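PDB 3IIB: peptidase M28 from Shewanella amazonensis SB2B, which probably acts as a zinc-dependent carboxypeptidase or dipeptidase of family M28, using a pair of metal ions. Local coordinates for residues 65-70 with 234-239; 76-81 with 223-228; 96-101 with 196-201; 335-340 with 362-367; 356-361 with 423-428. All coordinates share one frame; numbering follows the deposited sequence.

Contact 1: 65-70 with 234-239; sequences KEPVTV and TSYNVI
The Y236 ring carries the aliphatic chain of K65 over one face, with CE of K65 3.6 Å from the ring centroid and 6° off the normal, a CH-pi contact. K65 NZ follows at 4.8 Å from the same centroid, still over the face, as a cation-pi partner. The backbone of E66 and CA of P67 meet the ring obliquely, and P67 CB packs against CE2 of Y236 at 3.8 Å. K65 CG, between the backbone N and carbonyl carbon (chi1 64°), lies 3.7 Å from CD2 of Y236. E66 with N237 and V68 with S235 form the hydrogen-bonded pairs of these antiparallel strands. On the other face the V68 and N237 side chains cross at about a right angle, CG2 of V68 3.6 Å from ND2 of N237. E66 OE1, 3.4 Å from CD1 of I239, is bonded by H317 and by a water that also accepts from N237 ND2. N237 OD1 is bonded by A301 N, and ND2 by G309 O. The chemistry thus divides by face: on one a lysine charge, probably steadied by the tyrosine pi system, on the other a buried amide with its polar atoms satisfied.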
# COMPACT_ATOMS: atom_id res chain seq x y z
N LYS A 65 15.70 -32.16 9.95
CA LYS A 65 15.13 -31.77 8.67
C LYS A 65 15.15 -32.88 7.66
O LYS A 65 15.98 -33.79 7.74
CB LYS A 65 15.84 -30.53 8.14
CG LYS A 65 17.30 -30.71 7.80
CD LYS A 65 17.90 -29.37 7.48
CE LYS A 65 19.10 -29.47 6.64
NZ LYS A 65 20.28 -29.95 7.39
N GLU A 66 14.27 -32.74 6.66
CA GLU A 66 14.06 -33.76 5.65
C GLU A 66 14.03 -33.12 4.27
O GLU A 66 13.37 -32.13 4.08
CB GLU A 66 12.76 -34.50 5.93
CG GLU A 66 12.84 -35.28 7.27
CD GLU A 66 11.58 -36.06 7.61
OE1 GLU A 66 10.50 -35.77 7.06
OE2 GLU A 66 11.67 -36.96 8.48
N PRO A 67 14.74 -33.71 3.32
CA PRO A 67 14.89 -33.01 2.04
C PRO A 67 13.65 -33.02 1.13
O PRO A 67 12.84 -33.97 1.12
CB PRO A 67 16.04 -33.74 1.37
CG PRO A 67 15.90 -35.14 1.86
CD PRO A 67 15.47 -35.00 3.31
N VAL A 68 13.52 -31.94 0.39
CA VAL A 68 12.43 -31.70 -0.53
C VAL A 68 13.05 -31.16 -1.81
O VAL A 68 13.75 -30.16 -1.77
CB VAL A 68 11.41 -30.71 0.03
CG1 VAL A 68 10.32 -30.35 -1.01
CG2 VAL A 68 10.81 -31.25 1.33
N THR A 69 12.73 -31.77 -2.94
CA THR A 69 13.20 -31.25 -4.23
C THR A 69 12.39 -30.02 -4.61
O THR A 69 11.14 -30.03 -4.56
CB THR A 69 13.06 -32.32 -5.34
OG1 THR A 69 13.77 -33.51 -4.94
CG2 THR A 69 13.59 -31.78 -6.73
N VAL A 70 13.07 -28.95 -4.98
CA VAL A 70 12.39 -27.70 -5.36
C VAL A 70 12.96 -27.10 -6.66
O VAL A 70 14.19 -27.14 -6.89
CB VAL A 70 12.47 -26.62 -4.26
CG1 VAL A 70 11.83 -27.13 -2.93
CG2 VAL A 70 13.91 -26.14 -4.08
N THR A 234 17.62 -28.72 -3.55
CA THR A 234 17.06 -29.29 -2.32
C THR A 234 16.70 -28.18 -1.34
O THR A 234 17.51 -27.30 -1.07
CB THR A 234 18.10 -30.20 -1.64
OG1 THR A 234 18.51 -31.22 -2.59
CG2 THR A 234 17.55 -30.83 -0.38
N SER A 235 15.47 -28.24 -0.81
CA SER A 235 15.08 -27.48 0.37
C SER A 235 14.76 -28.57 1.41
O SER A 235 15.05 -29.75 1.21
CB SER A 235 13.86 -26.59 0.06
OG SER A 235 13.55 -25.73 1.16
N TYR A 236 14.18 -28.17 2.53
CA TYR A 236 13.94 -29.07 3.63
C TYR A 236 12.66 -28.72 4.39
O TYR A 236 12.40 -27.54 4.65
CB TYR A 236 15.08 -29.02 4.64
CG TYR A 236 16.39 -29.47 4.04
CD1 TYR A 236 17.21 -28.58 3.37
CD2 TYR A 236 16.78 -30.80 4.11
CE1 TYR A 236 18.39 -29.01 2.78
CE2 TYR A 236 17.94 -31.23 3.54
CZ TYR A 236 18.73 -30.33 2.87
OH TYR A 236 19.90 -30.74 2.31
N ASN A 237 11.91 -29.77 4.72
CA ASN A 237 10.91 -29.73 5.80
C ASN A 237 11.69 -29.72 7.11
O ASN A 237 12.60 -30.54 7.30
CB ASN A 237 10.00 -30.95 5.73
CG ASN A 237 9.08 -30.95 4.51
OD1 ASN A 237 8.68 -29.90 4.00
ND2 ASN A 237 8.69 -32.15 4.07
N VAL A 238 11.37 -28.78 8.00
CA VAL A 238 12.06 -28.64 9.26
C VAL A 238 11.11 -29.08 10.35
O VAL A 238 9.94 -28.63 10.39
CB VAL A 238 12.52 -27.19 9.48
CG1 VAL A 238 13.11 -26.96 10.91
CG2 VAL A 238 13.52 -26.77 8.40
N ILE A 239 11.59 -29.98 11.21
CA ILE A 239 10.71 -30.69 12.12
C ILE A 239 11.24 -30.55 13.55
O ILE A 239 12.47 -30.68 13.81
CB ILE A 239 10.56 -32.15 11.72
CG1 ILE A 239 9.89 -32.25 10.31
CG2 ILE A 239 9.78 -32.92 12.83
CD1 ILE A 239 9.93 -33.64 9.67
O HOH W 1 9.59 -34.85 4.58

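Contact 2: 76-81 with 223-228; sequences GIAKAS and LELGSE
K79 and E224 leave their strands on the same face and lie side by side, pointing the same way: CG of E224 is anti to its backbone N (chi1 -179°), whereas CG of K79 sits beside its own N, anti to the carbonyl carbon (chi1 -68°). The lysine chain bends at chi3, and its CD passes 3.7 Å from OE1 of E224. The charged ends stop short of a salt bridge, with K79 NZ 4.3 Å from E224 OE1, and a water closes the gap: it accepts from NZ and donates to OE1. On the other flank of the glutamate, I77, in one of its two modelled conformers, crosses it obliquely, CG2 of I77 lying 3.9 Å from OE2 of E224. The opposite face is apolar, with A78 CB against CD2 of L225 at 3.9 Å and A80 CB against CD1 of L223 at 4.0 Å. Both leucines continue onto A199, and L225 also meets P197. K79 and E224 form a hydrogen-bonded pair, joined by two backbone bonds. Near the other end G226 N donates to I77 O, and G76 N reaches G226 O at 2.7 Å. The two glycines allow this close approach: a CB on G76 would clash with the carbonyl carbon of G226, and one on G226 would press on I77 N. Strands 76-81 and 223-228, their short axes 167° apart, belong to the later part of 62-84 and the early part of 220-242, an antiparallel strand pair of the large mixed sheet with a more exposed side carrying K79 and E224 and a side packed on strands 88-94 and 198-201.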
# COMPACT_ATOMS: atom_id res chain seq x y z
N GLY A 76 13.50 -11.15 -12.09
CA GLY A 76 14.32 -10.00 -12.46
C GLY A 76 13.46 -8.75 -12.43
O GLY A 76 12.57 -8.58 -11.56
N ILE A 77 13.70 -7.89 -13.41
CA ILE A 77 13.00 -6.63 -13.55
C ILE A 77 11.53 -6.83 -13.93
O ILE A 77 11.15 -7.81 -14.57
CB ILE A 77 13.73 -5.73 -14.63
CG1 ILE A 77 13.34 -4.25 -14.50
CG2 ILE A 77 13.47 -6.23 -16.04
CD1 ILE A 77 13.82 -3.41 -15.66
N ALA A 78 10.68 -5.90 -13.51
CA ALA A 78 9.28 -5.88 -13.93
C ALA A 78 8.95 -4.41 -14.16
O ALA A 78 8.99 -3.60 -13.23
CB ALA A 78 8.37 -6.48 -12.85
N LYS A 79 8.67 -4.06 -15.40
CA LYS A 79 8.28 -2.71 -15.77
C LYS A 79 7.12 -2.81 -16.74
O LYS A 79 7.13 -3.61 -17.67
CB LYS A 79 9.41 -1.99 -16.47
CG LYS A 79 10.59 -1.69 -15.60
CD LYS A 79 11.74 -1.11 -16.43
CE LYS A 79 11.36 0.21 -17.11
NZ LYS A 79 12.55 0.85 -17.78
N ALA A 80 6.08 -2.02 -16.50
CA ALA A 80 4.98 -1.97 -17.45
C ALA A 80 4.41 -0.56 -17.51
O ALA A 80 4.52 0.22 -16.56
CB ALA A 80 3.91 -2.97 -17.09
N SER A 81 3.88 -0.21 -18.66
CA SER A 81 3.16 1.07 -18.77
C SER A 81 2.08 1.00 -19.82
O SER A 81 2.06 0.11 -20.68
CB SER A 81 4.14 2.20 -19.05
OG SER A 81 4.71 2.02 -20.32
N LEU A 223 5.28 -4.21 -21.71
CA LEU A 223 5.55 -5.12 -20.59
C LEU A 223 6.96 -5.69 -20.71
O LEU A 223 7.37 -6.21 -21.77
CB LEU A 223 4.56 -6.29 -20.59
CG LEU A 223 4.68 -7.33 -19.48
CD1 LEU A 223 4.42 -6.79 -18.06
CD2 LEU A 223 3.69 -8.49 -19.79
N GLU A 224 7.70 -5.57 -19.62
CA GLU A 224 9.06 -6.06 -19.54
C GLU A 224 9.16 -6.87 -18.29
O GLU A 224 8.84 -6.35 -17.22
CB GLU A 224 10.05 -4.90 -19.47
CG GLU A 224 11.48 -5.38 -19.42
CD GLU A 224 12.51 -4.27 -19.51
OE1 GLU A 224 12.13 -3.08 -19.51
OE2 GLU A 224 13.70 -4.64 -19.63
N LEU A 225 9.56 -8.14 -18.44
CA LEU A 225 9.79 -9.04 -17.33
C LEU A 225 11.11 -9.74 -17.51
O LEU A 225 11.41 -10.30 -18.57
CB LEU A 225 8.70 -10.09 -17.18
CG LEU A 225 7.27 -9.60 -17.00
CD1 LEU A 225 6.31 -10.80 -17.10
CD2 LEU A 225 7.06 -8.79 -15.68
N GLY A 226 11.92 -9.67 -16.46
CA GLY A 226 13.18 -10.39 -16.44
C GLY A 226 12.88 -11.53 -15.48
O GLY A 226 12.17 -11.37 -14.48
N SER A 227 13.37 -12.69 -15.82
CA SER A 227 13.28 -13.84 -14.94
C SER A 227 14.24 -14.86 -15.50
O SER A 227 14.68 -14.73 -16.65
CB SER A 227 11.86 -14.42 -14.93
OG SER A 227 11.59 -15.14 -16.13
N GLU A 228 14.57 -15.85 -14.68
CA GLU A 228 15.51 -16.92 -15.05
C GLU A 228 15.10 -18.21 -14.33
O GLU A 228 14.69 -18.19 -13.17
CB GLU A 228 16.93 -16.54 -14.64
CG GLU A 228 18.02 -17.55 -15.02
CD GLU A 228 19.29 -17.47 -14.16
OE1 GLU A 228 19.26 -16.94 -13.01
OE2 GLU A 228 20.32 -17.98 -14.65
O HOH W 2 10.01 -9.91 -13.42
O HOH W 3 14.00 -1.12 -18.57

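Contact 3: 96-101 with 196-201; sequences GGSIAT and IPAAAI
The loop between strands 88-94 and 106-113 packs against the start of strand 198-201 here, and S98 makes the polar join. Its OG receives the N-H of A198, 3.0 Å away at an N-H...O angle of 149°, and donates in turn to the carbonyl O of I99, at 2.8 Å and on a lone pair of that oxygen. OG is anti to the backbone N of S98 (chi1 -177°), which places it beside A198 N. Around this bond the packing is apolar and centres on P197. I99 CG1 lies 3.6 Å from P197 N, and its CD1 is 3.9 Å from CD of the proline ring. T101 approaches obliquely, its CG2 3.6 Å from both CB and CG of P197, while T101 OG1 accepts from L225 N of strand 220-242. An alanine in place of S98 would probably leave the N-H of A198 without this acceptor and remove the link from the strand to I99 O. Y189 OH bonds both I99 N and I196 O, a second polar tie between the two segments. The S98 hydroxyl thus serves as acceptor and donor together, relaying between the A198 N-H and the I99 carbonyl, with apolar groups beside it.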
# COMPACT_ATOMS: atom_id res chain seq x y z
N GLY A 96 4.63 -15.96 -10.52
CA GLY A 96 5.67 -16.92 -10.16
C GLY A 96 5.87 -17.97 -11.21
O GLY A 96 4.97 -18.71 -11.53
N GLY A 97 7.08 -18.05 -11.73
CA GLY A 97 7.39 -18.97 -12.79
C GLY A 97 7.29 -18.40 -14.20
O GLY A 97 7.66 -19.09 -15.15
N SER A 98 6.87 -17.14 -14.35
CA SER A 98 6.77 -16.54 -15.69
C SER A 98 8.11 -16.59 -16.40
O SER A 98 9.17 -16.32 -15.81
CB SER A 98 6.33 -15.06 -15.62
OG SER A 98 6.18 -14.55 -16.94
N ILE A 99 8.07 -16.84 -17.70
CA ILE A 99 9.20 -16.60 -18.54
C ILE A 99 9.39 -15.08 -18.69
O ILE A 99 8.49 -14.30 -18.43
CB ILE A 99 9.03 -17.26 -19.96
CG1 ILE A 99 7.85 -16.65 -20.74
CG2 ILE A 99 8.84 -18.78 -19.83
CD1 ILE A 99 7.91 -16.94 -22.28
N ALA A 100 10.57 -14.70 -19.14
CA ALA A 100 10.90 -13.31 -19.42
C ALA A 100 10.21 -12.91 -20.72
O ALA A 100 9.92 -13.77 -21.58
CB ALA A 100 12.45 -13.12 -19.57
N THR A 101 10.01 -11.61 -20.88
CA THR A 101 9.54 -11.03 -22.17
C THR A 101 10.68 -11.07 -23.16
O THR A 101 11.82 -11.18 -22.74
CB THR A 101 9.07 -9.61 -21.97
OG1 THR A 101 10.06 -8.89 -21.22
CG2 THR A 101 7.72 -9.61 -21.20
N ILE A 196 4.05 -18.04 -22.31
CA ILE A 196 4.07 -16.61 -22.57
C ILE A 196 4.32 -15.82 -21.25
O ILE A 196 3.98 -16.31 -20.17
CB ILE A 196 2.77 -16.12 -23.29
CG1 ILE A 196 1.55 -16.39 -22.39
CG2 ILE A 196 2.68 -16.72 -24.75
CD1 ILE A 196 0.22 -15.71 -22.87
N PRO A 197 4.90 -14.61 -21.34
CA PRO A 197 5.06 -13.76 -20.16
C PRO A 197 3.72 -13.46 -19.49
O PRO A 197 2.72 -13.23 -20.16
CB PRO A 197 5.68 -12.48 -20.72
CG PRO A 197 6.20 -12.82 -22.01
CD PRO A 197 5.38 -13.94 -22.56
N ALA A 198 3.73 -13.44 -18.16
CA ALA A 198 2.52 -13.38 -17.36
C ALA A 198 2.80 -12.52 -16.13
O ALA A 198 3.74 -12.82 -15.40
CB ALA A 198 2.12 -14.80 -16.91
N ALA A 199 1.98 -11.49 -15.91
CA ALA A 199 2.17 -10.53 -14.84
C ALA A 199 0.84 -10.15 -14.23
O ALA A 199 -0.20 -10.28 -14.87
CB ALA A 199 2.87 -9.30 -15.37
N ALA A 200 0.90 -9.72 -12.98
CA ALA A 200 -0.24 -9.11 -12.28
C ALA A 200 0.01 -7.62 -12.13
O ALA A 200 1.15 -7.19 -11.87
CB ALA A 200 -0.42 -9.75 -10.91
N ILE A 201 -1.06 -6.83 -12.28
CA ILE A 201 -1.00 -5.40 -12.07
C ILE A 201 -1.82 -5.06 -10.84
O ILE A 201 -2.65 -5.88 -10.40
CB ILE A 201 -1.43 -4.57 -13.29
CG1 ILE A 201 -2.94 -4.74 -13.59
CG2 ILE A 201 -0.55 -4.90 -14.49
CD1 ILE A 201 -3.43 -4.03 -14.88

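Contact 4: 335-340 with 362-367; sequences GPIYQI and LGVAAG
I337 meets V364 first, its CG2 3.9 Å from CG2 of the valine in an oblique crossing, and I337 O lies 3.5 Å from the same V364 methyl. At Y338 the contact passes to the backbone: its O accepts from A365 N at 2.9 Å. The CB of Y338 points away from 362-367, and the ring takes part in a cation-pi contact with R142. Q339 pairs with A365 in parallel fashion, and its CG, anti to the backbone N (chi1 -173°), lies 3.7 Å from the O of A366; the amide nitrogen binds D341. I340 N then donates to A365 O at 3.2 Å, while the I340 side chain turns to the other face and puts CG1 3.5 Å from CG1 of V364. The valine is thereby held between the two isoleucines. I340 O comes 3.1 Å from CA of G367, where any CB would collide with that oxygen, and a water bridges I340 O and G367 N. The pairing closes the beta-alpha-beta unit of strand 337-343, helix 346-355 and the short, weakly bonded strand about 365-366, on the edge of a three-strand sheet. Strand 387-392 flanks 337-343 on its other side, and helix 413-432 packs against I337 and L362.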
# COMPACT_ATOMS: atom_id res chain seq x y z
N GLY A 335 -5.13 -13.66 11.73
CA GLY A 335 -6.48 -13.36 12.21
C GLY A 335 -6.97 -14.41 13.20
O GLY A 335 -6.59 -15.56 13.09
N PRO A 336 -7.86 -14.03 14.14
CA PRO A 336 -8.22 -15.02 15.16
C PRO A 336 -9.05 -16.17 14.59
O PRO A 336 -9.80 -16.01 13.60
CB PRO A 336 -9.05 -14.21 16.18
CG PRO A 336 -9.38 -12.96 15.51
CD PRO A 336 -8.50 -12.73 14.35
N ILE A 337 -8.92 -17.31 15.25
CA ILE A 337 -9.71 -18.49 14.98
C ILE A 337 -11.12 -18.32 15.54
O ILE A 337 -11.29 -17.95 16.70
CB ILE A 337 -9.03 -19.77 15.56
CG1 ILE A 337 -7.73 -19.99 14.82
CG2 ILE A 337 -9.96 -21.00 15.39
CD1 ILE A 337 -6.74 -20.87 15.52
N TYR A 338 -12.10 -18.62 14.70
CA TYR A 338 -13.54 -18.51 15.08
C TYR A 338 -14.32 -19.84 15.04
O TYR A 338 -15.46 -19.89 15.53
CB TYR A 338 -14.27 -17.47 14.19
CG TYR A 338 -14.28 -17.82 12.71
CD1 TYR A 338 -15.29 -18.59 12.16
CD2 TYR A 338 -13.27 -17.38 11.87
CE1 TYR A 338 -15.28 -18.92 10.79
CE2 TYR A 338 -13.26 -17.67 10.52
CZ TYR A 338 -14.25 -18.46 9.99
OH TYR A 338 -14.20 -18.76 8.62
N GLN A 339 -13.71 -20.89 14.55
CA GLN A 339 -14.39 -22.18 14.39
C GLN A 339 -13.33 -23.26 14.16
O GLN A 339 -12.30 -23.00 13.50
CB GLN A 339 -15.36 -22.13 13.20
CG GLN A 339 -16.24 -23.37 13.03
CD GLN A 339 -17.37 -23.10 12.06
OE1 GLN A 339 -18.02 -22.06 12.18
NE2 GLN A 339 -17.63 -24.02 11.12
N ILE A 340 -13.58 -24.46 14.70
CA ILE A 340 -12.79 -25.63 14.31
C ILE A 340 -13.67 -26.62 13.59
O ILE A 340 -14.65 -27.11 14.13
CB ILE A 340 -12.06 -26.29 15.50
CG1 ILE A 340 -11.12 -25.29 16.16
CG2 ILE A 340 -11.31 -27.61 15.02
CD1 ILE A 340 -10.48 -25.75 17.47
N LEU A 362 -12.41 -18.32 23.92
CA LEU A 362 -11.46 -17.62 23.06
C LEU A 362 -12.13 -17.22 21.77
O LEU A 362 -11.50 -16.63 20.88
CB LEU A 362 -10.27 -18.50 22.78
CG LEU A 362 -9.46 -18.98 23.97
CD1 LEU A 362 -8.45 -20.11 23.57
CD2 LEU A 362 -8.73 -17.77 24.60
N GLY A 363 -13.41 -17.57 21.65
CA GLY A 363 -14.22 -17.22 20.50
C GLY A 363 -14.35 -18.32 19.45
O GLY A 363 -14.74 -18.04 18.32
N VAL A 364 -14.04 -19.56 19.81
CA VAL A 364 -14.00 -20.66 18.85
C VAL A 364 -15.25 -21.54 18.93
O VAL A 364 -15.51 -22.17 19.98
CB VAL A 364 -12.72 -21.55 19.03
CG1 VAL A 364 -12.71 -22.69 17.96
CG2 VAL A 364 -11.48 -20.68 18.94
N ALA A 365 -16.00 -21.57 17.82
CA ALA A 365 -17.29 -22.28 17.73
C ALA A 365 -17.09 -23.71 17.26
O ALA A 365 -16.07 -24.03 16.64
CB ALA A 365 -18.28 -21.53 16.73
N ALA A 366 -18.06 -24.55 17.59
CA ALA A 366 -18.16 -25.91 17.07
C ALA A 366 -18.28 -25.88 15.55
O ALA A 366 -18.93 -24.99 14.96
CB ALA A 366 -19.33 -26.66 17.70
N GLY A 367 -17.67 -26.86 14.92
CA GLY A 367 -17.70 -26.98 13.47
C GLY A 367 -18.16 -28.29 12.92
O GLY A 367 -18.64 -29.20 13.62
O HOH W 4 -15.48 -27.94 16.59

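Contact 5: 356-361 with 423-428; sequences MKVAEP and YAQFAW
Q425 and V358 reach toward each other, tip to tip, where the 3-10 turn 357-361, which follows helix 346-355, packs on helix 413-432. The glutamine chain is extended beyond CG and brings its amide up to the two valine methyls: CG1 of V358 is 3.7 Å from OE1 of Q425, and CG2 of V358 is the same distance from NE2. V358 O is also 3.7 Å from NE2, but the amide nitrogen has its hydrogen bond with A10 O of helix 3-19. The amide oxygen turns to the next residue of the turn, 3.2 Å from A359 CB. A359 N lies 3.4 Å from OE1, at an angle too poor for a hydrogen bond, so the amide packs against 356-361 without bonding to it. An alanine in place of Q425 would probably leave A10 O without its amide donor and open a gap beside V358 and A359. Ahead of the 3-10 turn, M356, modelled as selenomethionine, folds back at chi2 and chi3 (-58° and -50°), and its CE comes up against the helix backbone at F426 N, 3.8 Å away. The same methyl is 4.0 Å from CB of Q425, so it touches both Q425 and F426. F426 presents its CB rather than its ring to M356 here, and both residues also touch W342 of strand 337-343. The turn itself is closed by A359 N bonding to M356 O. The selenium joins in at the helix backbone, with SE of M356 3.9 Å from CA of F426.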
# COMPACT_ATOMS: atom_id res chain seq x y z
N MSE A 356 -13.11 -29.68 22.36
CA MSE A 356 -12.59 -28.35 22.06
C MSE A 356 -13.50 -27.23 22.52
O MSE A 356 -13.28 -26.09 22.18
CB MSE A 356 -12.25 -28.22 20.59
CG MSE A 356 -11.06 -29.11 20.18
SE MSE A 356 -9.48 -28.75 21.20
CE MSE A 356 -9.31 -26.93 21.06
N LYS A 357 -14.53 -27.55 23.31
CA LYS A 357 -15.36 -26.48 23.85
C LYS A 357 -14.54 -25.66 24.83
O LYS A 357 -14.93 -24.57 25.18
CB LYS A 357 -16.65 -27.01 24.44
CG LYS A 357 -17.69 -27.24 23.33
CD LYS A 357 -18.99 -27.86 23.83
CE LYS A 357 -19.97 -28.09 22.69
NZ LYS A 357 -19.85 -27.08 21.60
N VAL A 358 -13.37 -26.17 25.23
CA VAL A 358 -12.44 -25.40 26.02
C VAL A 358 -12.04 -24.06 25.34
O VAL A 358 -11.68 -23.10 26.04
CB VAL A 358 -11.20 -26.22 26.41
CG1 VAL A 358 -10.32 -26.58 25.20
CG2 VAL A 358 -10.40 -25.48 27.44
N ALA A 359 -12.10 -24.01 24.00
CA ALA A 359 -11.75 -22.82 23.22
C ALA A 359 -12.91 -21.85 23.00
O ALA A 359 -12.71 -20.76 22.47
CB ALA A 359 -11.12 -23.21 21.84
N GLU A 360 -14.13 -22.24 23.38
CA GLU A 360 -15.28 -21.34 23.26
C GLU A 360 -15.01 -19.96 23.85
O GLU A 360 -15.29 -18.97 23.18
CB GLU A 360 -16.56 -21.98 23.85
CG GLU A 360 -17.17 -23.02 22.91
CD GLU A 360 -18.58 -23.46 23.33
OE1 GLU A 360 -18.88 -23.39 24.53
OE2 GLU A 360 -19.37 -23.87 22.45
N PRO A 361 -14.47 -19.88 25.07
CA PRO A 361 -14.15 -18.55 25.63
C PRO A 361 -13.13 -17.71 24.86
O PRO A 361 -13.05 -16.50 25.10
CB PRO A 361 -13.63 -18.88 27.02
CG PRO A 361 -14.25 -20.19 27.35
CD PRO A 361 -14.22 -20.93 26.07
N TYR A 423 -4.10 -23.11 19.22
CA TYR A 423 -3.28 -24.25 18.78
C TYR A 423 -2.71 -25.00 19.97
O TYR A 423 -2.58 -26.22 19.92
CB TYR A 423 -2.17 -23.86 17.80
CG TYR A 423 -2.61 -24.02 16.37
CD1 TYR A 423 -3.35 -23.03 15.72
CD2 TYR A 423 -2.34 -25.19 15.66
CE1 TYR A 423 -3.76 -23.19 14.41
CE2 TYR A 423 -2.76 -25.36 14.36
CZ TYR A 423 -3.49 -24.38 13.74
OH TYR A 423 -3.90 -24.57 12.42
N ALA A 424 -2.35 -24.28 21.02
CA ALA A 424 -1.82 -24.92 22.22
C ALA A 424 -2.90 -25.82 22.83
O ALA A 424 -2.62 -26.98 23.21
CB ALA A 424 -1.29 -23.91 23.20
N GLN A 425 -4.12 -25.32 22.93
CA GLN A 425 -5.24 -26.11 23.40
C GLN A 425 -5.46 -27.32 22.49
O GLN A 425 -5.63 -28.46 22.94
CB GLN A 425 -6.54 -25.30 23.47
CG GLN A 425 -6.50 -24.17 24.49
CD GLN A 425 -7.83 -23.52 24.76
OE1 GLN A 425 -8.69 -23.50 23.89
NE2 GLN A 425 -8.03 -23.02 25.99
N PHE A 426 -5.53 -27.07 21.18
CA PHE A 426 -5.73 -28.15 20.22
C PHE A 426 -4.66 -29.23 20.36
O PHE A 426 -4.98 -30.43 20.41
CB PHE A 426 -5.74 -27.58 18.78
CG PHE A 426 -5.87 -28.63 17.71
CD1 PHE A 426 -7.11 -29.11 17.35
CD2 PHE A 426 -4.76 -29.09 17.01
CE1 PHE A 426 -7.25 -30.04 16.34
CE2 PHE A 426 -4.90 -30.05 16.02
CZ PHE A 426 -6.13 -30.52 15.68
N ALA A 427 -3.40 -28.84 20.33
CA ALA A 427 -2.32 -29.81 20.35
C ALA A 427 -2.34 -30.56 21.69
O ALA A 427 -2.21 -31.76 21.70
CB ALA A 427 -0.96 -29.19 20.08
N TRP A 428 -2.59 -29.86 22.80
CA TRP A 428 -2.66 -30.55 24.09
C TRP A 428 -3.86 -31.50 24.17
O TRP A 428 -3.72 -32.68 24.52
CB TRP A 428 -2.66 -29.57 25.25
CG TRP A 428 -2.66 -30.30 26.53
CD1 TRP A 428 -3.72 -30.51 27.36
CD2 TRP A 428 -1.55 -30.99 27.09
NE1 TRP A 428 -3.33 -31.30 28.43
CE2 TRP A 428 -2.00 -31.60 28.28
CE3 TRP A 428 -0.22 -31.16 26.70
CZ2 TRP A 428 -1.16 -32.36 29.08
CZ3 TRP A 428 0.60 -31.96 27.49
CH2 TRP A 428 0.12 -32.53 28.66

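Contacts 1 and 2 lie on the same two long strands, 62-84 and 220-242, with centres 30 Å apart, so this antiparallel pair runs from the part of the fold nearer the zinc site (N237 side chain about 13 Å from a zinc) out to a distant lobe. Contact 3 is nested in sequence within contact 2, itself nested within contact 1; contacts 2 and 3 touch, centres 8 Å apart, probably through hydrogen bonds of S227 with S98 and L225 with T101. Contacts 4 and 5 come later, their segments alternating, centres 9 Å apart, probably joined by a hydrogen bond from V364 N to A359 O. Across the chain's centre, their centres stand 38 to 47 Å from those of contacts 2 and 3.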